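Local coordinates for protein Avidin/streptavidin (Shewanella denitrificans, PDB 3SZH) that binds the vitamin biotin with high affinity, as a dimeric bacterial member of the avidin and streptavidin family, at residues N15-T20 with N38-F43; S62-W67 with I77-G82. All coordinates share one frame; numbering follows the deposited sequence. Where two conformers were deposited one is given.

Contact 1: residues N15-T20 with N38-F43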
loop_
_atom_site.group_PDB
_atom_site.type_symbol
_atom_site.label_atom_id
_atom_site.label_comp_id
_atom_site.label_asym_id
_atom_site.label_seq_id
_atom_site.Cartn_x
_atom_site.Cartn_y
_atom_site.Cartn_z
ATOM N N ASN B 15 -15.204 8.612 -0.598
ATOM C CA ASN B 15 -15.528 7.911 0.643
ATOM C C ASN B 15 -16.504 8.669 1.535
ATOM O O ASN B 15 -17.032 9.726 1.198
ATOM C CB ASN B 15 -14.247 7.474 1.406
ATOM C CG ASN B 15 -13.537 8.623 2.106
ATOM O OD1 ASN B 15 -14.074 9.728 2.238
ATOM N ND2 ASN B 15 -12.320 8.361 2.579
ATOM N N GLN B 16 -16.789 8.069 2.683
ATOM C CA GLN B 16 -17.772 8.604 3.647
ATOM C C GLN B 16 -17.379 9.943 4.307
ATOM O O GLN B 16 -18.207 10.578 4.987
ATOM C CB GLN B 16 -18.109 7.539 4.713
ATOM C CG GLN B 16 -17.014 7.302 5.757
ATOM C CD GLN B 16 -15.779 6.535 5.252
ATOM O OE1 GLN B 16 -15.803 5.878 4.196
ATOM N NE2 GLN B 16 -14.717 6.583 6.045
ATOM N N ASP B 17 -16.126 10.353 4.162
ATOM C CA ASP B 17 -15.665 11.656 4.615
ATOM C C ASP B 17 -15.758 12.722 3.535
ATOM O O ASP B 17 -15.505 13.898 3.818
ATOM C CB ASP B 17 -14.212 11.578 5.058
ATOM C CG ASP B 17 -13.999 10.655 6.226
ATOM O OD1 ASP B 17 -14.893 10.541 7.097
ATOM O OD2 ASP B 17 -12.903 10.055 6.290
ATOM N N GLY B 18 -16.067 12.309 2.299
ATOM C CA GLY B 18 -16.030 13.221 1.152
ATOM C C GLY B 18 -14.701 13.260 0.410
ATOM O O GLY B 18 -14.540 14.065 -0.507
ATOM N N SER B 19 -13.760 12.385 0.780
ATOM C CA SER B 19 -12.430 12.351 0.140
ATOM C C SER B 19 -12.479 11.561 -1.140
ATOM O O SER B 19 -13.183 10.557 -1.214
ATOM C CB SER B 19 -11.439 11.709 1.094
ATOM O OG SER B 19 -11.389 12.431 2.307
ATOM N N THR B 20 -11.708 11.974 -2.144
ATOM C CA THR B 20 -11.754 11.325 -3.452
ATOM C C THR B 20 -10.404 10.724 -3.855
ATOM O O THR B 20 -9.363 11.393 -3.798
ATOM C CB THR B 20 -12.177 12.305 -4.552
ATOM O OG1 THR B 20 -13.413 12.913 -4.172
ATOM C CG2 THR B 20 -12.335 11.625 -5.917
ATOM N N ASN B 38 -8.112 14.671 0.234
ATOM C CA ASN B 38 -8.742 14.477 1.540
ATOM C C ASN B 38 -9.687 15.628 1.818
ATOM O O ASN B 38 -9.354 16.803 1.642
ATOM C CB ASN B 38 -7.614 14.442 2.584
ATOM C CG ASN B 38 -8.108 14.452 4.018
ATOM O OD1 ASN B 38 -9.116 13.832 4.350
ATOM N ND2 ASN B 38 -7.379 15.125 4.877
ATOM N N ARG B 39 -10.887 15.278 2.278
ATOM C CA ARG B 39 -11.864 16.294 2.680
ATOM C C ARG B 39 -12.495 15.971 4.037
ATOM O O ARG B 39 -13.615 16.402 4.331
ATOM C CB ARG B 39 -12.944 16.463 1.601
ATOM C CG ARG B 39 -12.350 16.857 0.254
ATOM C CD ARG B 39 -13.420 17.292 -0.727
ATOM N NE ARG B 39 -12.888 17.461 -2.081
ATOM C CZ ARG B 39 -12.713 16.468 -2.948
ATOM N NH1 ARG B 39 -13.033 15.224 -2.634
ATOM N NH2 ARG B 39 -12.195 16.721 -4.136
ATOM N N ALA B 40 -11.802 15.186 4.860
ATOM C CA ALA B 40 -12.320 14.826 6.194
ATOM C C ALA B 40 -12.336 16.039 7.121
ATOM O O ALA B 40 -11.292 16.591 7.466
ATOM C CB ALA B 40 -11.528 13.702 6.781
ATOM N N ALA B 41 -13.543 16.455 7.517
ATOM C CA ALA B 41 -13.721 17.675 8.316
ATOM C C ALA B 41 -12.888 17.650 9.589
ATOM O O ALA B 41 -12.877 16.648 10.308
ATOM C CB ALA B 41 -15.195 17.888 8.640
ATOM N N GLY B 42 -12.194 18.757 9.848
ATOM C CA GLY B 42 -11.331 18.898 11.018
ATOM C C GLY B 42 -9.892 18.457 10.831
ATOM O O GLY B 42 -9.021 18.791 11.641
ATOM N N PHE B 43 -9.629 17.703 9.772
ATOM C CA PHE B 43 -8.302 17.164 9.537
ATOM C C PHE B 43 -7.461 18.091 8.670
ATOM O O PHE B 43 -7.980 18.968 7.971
ATOM C CB PHE B 43 -8.391 15.752 8.941
ATOM C CG PHE B 43 -8.858 14.726 9.925
ATOM C CD1 PHE B 43 -10.213 14.539 10.158
ATOM C CD2 PHE B 43 -7.945 13.978 10.654
ATOM C CE1 PHE B 43 -10.658 13.606 11.093
ATOM C CE2 PHE B 43 -8.383 13.036 11.589
ATOM C CZ PHE B 43 -9.742 12.851 11.804
HETATM O O HOH W 1 -15.857 14.995 6.399
#
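Two connecting loops run past each other here, Ser19 facing Asn38 and Asp17 facing Ala40, with Asn15 to Gly18 forming a type I beta turn and Ala40 to Phe43 a type II turn. The Arg39 side chain does most of the work. Its CG is anti to the carbonyl carbon (chi1 -58°) and the chain then runs extended to NE, which lays the aliphatic part alongside the Gly18 carbonyl and brings NH1 between Gly18 O and Thr20 OG1. Arg39 NH1 bonds Gly18 O at 2.9 Å, in the carbonyl plane. Arg39 NH1 also bonds Thr20 OG1, at 2.8 Å, and both acceptors lie close to the guanidinium plane. NH2 of the same group bonds Tyr22 OH. An alanine at Arg39 would probably leave Gly18 O and Thr20 OG1 without this shared donor and bare the side of the Gly18 peptide that the aliphatic chain now covers. In the avidin beta-barrel, 15-20 links strand 11-14 to strand 20-26, while 38-43 lies in the loop between strand 31-37 and strand 50-57. Asn15 and Ser19 probably belong to the polar end of the biotin pocket, as in streptavidin. At the arginine backbone, Ser19 OG accepts an almost straight bond from Arg39 N at 2.9 Å. Each loop also carries an Asx turn: Asn38 OD1 takes the Ala40 N-H, while Asn15 OD1 is gripped by Asp17 N and Ser19 N from opposite faces of its amide. Farther out, Asp17 CB meets Ala40 CB at 3.8 Å, and one water receives the Ala41 N-H and donates to Asp17 O.

Contact 2: residues S62-W67 with I77-G82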
loop_
_atom_site.group_PDB
_atom_site.type_symbol
_atom_site.label_atom_id
_atom_site.label_comp_id
_atom_site.label_asym_id
_atom_site.label_seq_id
_atom_site.Cartn_x
_atom_site.Cartn_y
_atom_site.Cartn_z
ATOM N N SER B 62 -4.967 -2.236 -4.127
ATOM C CA SER B 62 -4.256 -1.549 -3.054
ATOM C C SER B 62 -3.871 -0.169 -3.571
ATOM O O SER B 62 -3.503 -0.016 -4.748
ATOM C CB SER B 62 -3.007 -2.325 -2.594
ATOM O OG SER B 62 -1.934 -2.185 -3.489
ATOM N N PHE B 63 -3.924 0.827 -2.701
ATOM C CA PHE B 63 -3.359 2.131 -3.069
ATOM C C PHE B 63 -2.841 2.796 -1.833
ATOM O O PHE B 63 -3.293 2.520 -0.722
ATOM C CB PHE B 63 -4.377 2.991 -3.854
ATOM C CG PHE B 63 -5.677 3.269 -3.133
ATOM C CD1 PHE B 63 -6.740 2.387 -3.210
ATOM C CD2 PHE B 63 -5.847 4.470 -2.409
ATOM C CE1 PHE B 63 -7.949 2.658 -2.570
ATOM C CE2 PHE B 63 -7.081 4.736 -1.766
ATOM C CZ PHE B 63 -8.114 3.836 -1.863
ATOM N N SER B 64 -1.848 3.660 -2.021
ATOM C CA SER B 64 -1.192 4.308 -0.882
ATOM C C SER B 64 -0.760 5.709 -1.268
ATOM O O SER B 64 -0.398 5.994 -2.430
ATOM C CB SER B 64 -0.021 3.436 -0.417
ATOM O OG SER B 64 0.799 4.008 0.588
ATOM N N THR B 65 -0.816 6.597 -0.270
ATOM C CA THR B 65 -0.425 7.986 -0.446
ATOM C C THR B 65 0.483 8.413 0.689
ATOM O O THR B 65 0.235 8.093 1.863
ATOM C CB THR B 65 -1.647 8.920 -0.581
ATOM O OG1 THR B 65 -1.222 10.176 -1.122
ATOM C CG2 THR B 65 -2.354 9.171 0.728
ATOM N N LYS B 66 1.535 9.146 0.331
ATOM C CA LYS B 66 2.383 9.839 1.287
ATOM C C LYS B 66 1.830 11.243 1.494
ATOM O O LYS B 66 1.615 11.983 0.531
ATOM C CB LYS B 66 3.824 9.871 0.760
ATOM C CG LYS B 66 4.774 10.759 1.560
ATOM C CD LYS B 66 6.220 10.629 1.055
ATOM C CE LYS B 66 7.101 11.669 1.693
ATOM N NZ LYS B 66 8.542 11.428 1.368
ATOM N N TRP B 67 1.610 11.630 2.748
ATOM C CA TRP B 67 1.004 12.928 3.036
ATOM C C TRP B 67 2.027 14.050 3.021
ATOM O O TRP B 67 2.291 14.712 4.041
ATOM C CB TRP B 67 0.233 12.892 4.359
ATOM C CG TRP B 67 -0.907 11.918 4.349
ATOM C CD1 TRP B 67 -0.954 10.685 4.962
ATOM C CD2 TRP B 67 -2.141 12.067 3.656
ATOM N NE1 TRP B 67 -2.164 10.068 4.696
ATOM C CE2 TRP B 67 -2.914 10.905 3.913
ATOM C CE3 TRP B 67 -2.688 13.091 2.873
ATOM C CZ2 TRP B 67 -4.201 10.734 3.397
ATOM C CZ3 TRP B 67 -3.951 12.914 2.354
ATOM C CH2 TRP B 67 -4.693 11.752 2.619
ATOM N N ILE B 77 1.890 8.189 6.151
ATOM C CA ILE B 77 1.547 7.484 4.910
ATOM C C ILE B 77 0.300 6.649 5.213
ATOM O O ILE B 77 0.269 5.932 6.228
ATOM C CB ILE B 77 2.680 6.497 4.490
ATOM C CG1 ILE B 77 4.026 7.237 4.306
ATOM C CG2 ILE B 77 2.292 5.745 3.196
ATOM C CD1 ILE B 77 5.217 6.307 4.198
ATOM N N THR B 78 -0.706 6.717 4.339
ATOM C CA THR B 78 -1.875 5.847 4.444
ATOM C C THR B 78 -1.879 4.840 3.317
ATOM O O THR B 78 -1.544 5.171 2.177
ATOM C CB THR B 78 -3.179 6.660 4.411
ATOM O OG1 THR B 78 -3.152 7.576 5.502
ATOM C CG2 THR B 78 -4.431 5.752 4.546
ATOM N N SER B 79 -2.207 3.597 3.645
ATOM C CA SER B 79 -2.332 2.525 2.672
ATOM C C SER B 79 -3.696 1.874 2.822
ATOM O O SER B 79 -4.109 1.533 3.926
ATOM C CB SER B 79 -1.296 1.445 2.898
ATOM O OG SER B 79 -0.010 1.988 2.759
ATOM N N TRP B 80 -4.390 1.688 1.719
ATOM C CA TRP B 80 -5.698 1.032 1.641
ATOM C C TRP B 80 -5.541 -0.292 0.913
ATOM O O TRP B 80 -4.844 -0.401 -0.100
ATOM C CB TRP B 80 -6.641 1.912 0.836
ATOM C CG TRP B 80 -7.089 3.207 1.429
ATOM C CD1 TRP B 80 -8.272 3.448 2.049
ATOM C CD2 TRP B 80 -6.396 4.467 1.397
ATOM N NE1 TRP B 80 -8.398 4.767 2.383
ATOM C CE2 TRP B 80 -7.244 5.420 2.014
ATOM C CE3 TRP B 80 -5.166 4.898 0.863
ATOM C CZ2 TRP B 80 -6.916 6.779 2.083
ATOM C CZ3 TRP B 80 -4.829 6.248 0.964
ATOM C CH2 TRP B 80 -5.705 7.167 1.558
ATOM N N SER B 81 -6.268 -1.294 1.408
ATOM C CA SER B 81 -6.429 -2.579 0.736
ATOM C C SER B 81 -7.916 -2.823 0.602
ATOM O O SER B 81 -8.654 -2.667 1.577
ATOM C CB SER B 81 -5.855 -3.722 1.570
ATOM O OG SER B 81 -4.459 -3.569 1.766
ATOM N N GLY B 82 -8.384 -3.195 -0.574
ATOM C CA GLY B 82 -9.810 -3.381 -0.720
ATOM C C GLY B 82 -10.201 -4.041 -2.010
ATOM O O GLY B 82 -9.396 -4.623 -2.734
#
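The Trp80 indole has Phe63 on one face and the Thr78 methyl CG2 on the other, while the methyl CG2 of Thr65 sits at its edge, 3.8 Å from CZ3. Phe63 and the five-membered ring of Trp80 form an offset stack, centroids 4.4 Å apart and planes at 16°. The overlap is tight, with Phe63 CE2 only 3.2 Å from Trp80 CD2, and Trp80 CB adds a CH-pi contact over the phenyl face. Phe63 reaches this place with CG between its backbone N and carbonyl carbon (chi1 58°). Trp67, where the chain turns a corner, directs its edge to Thr78: NE1 gives a nearly straight bond to OG1 at 2.8 Å, with the hydroxyl oxygen in the indole plane, and Thr65 CG2 lies over one face of that indole. Strand segments 62-66 and 77-82, antiparallel at 170°, belong to one hairpin of the eight-stranded avidin barrel. Phe63 with Trp80 and Thr65 with Thr78 are its hydrogen-bonded pairs, and Trp80 N reaches Phe63 O at 2.8 Å in a nearly straight bond. Their side chains share one face, where Tyr36, Trp97 and Phe117 also meet the Trp80 rings; Trp67, Thr78 and Trp80 probably form part of the biotin pocket wall, as in streptavidin. On the other face Ser62, Ser64, Lys66, Ile77 and Ser79 look to the second subunit. Ser62 and Ser64 were each modelled in two positions, so the hydroxyl network there is doubtful in detail, but Lys66 NZ bonds backbone oxygens of Val56 and Gln29 in that chain.

Contacts 1 and 2 lie in the same barrel with centres about 15 Å apart, contact 1 at a strand-end rim and contact 2 deep in the wall, about 5 Å from the chain centre. They meet directly where Asn38 CB packs on Trp67 CH2 at 4.0 Å. A second route runs through Asp115, whose carboxylate takes the NE1 hydrogen of Trp80 and a bond from Gln16 NE2, plus a weak one from Asn15 ND2. Tyr36 likewise touches residues of both contacts. In avidins biotin enters one end of the barrel, so Asn15, Ser19, Tyr36, Trp67, Trp80 and Asp115 probably line its pocket, as in streptavidin; no biotin is bound in this apo structure.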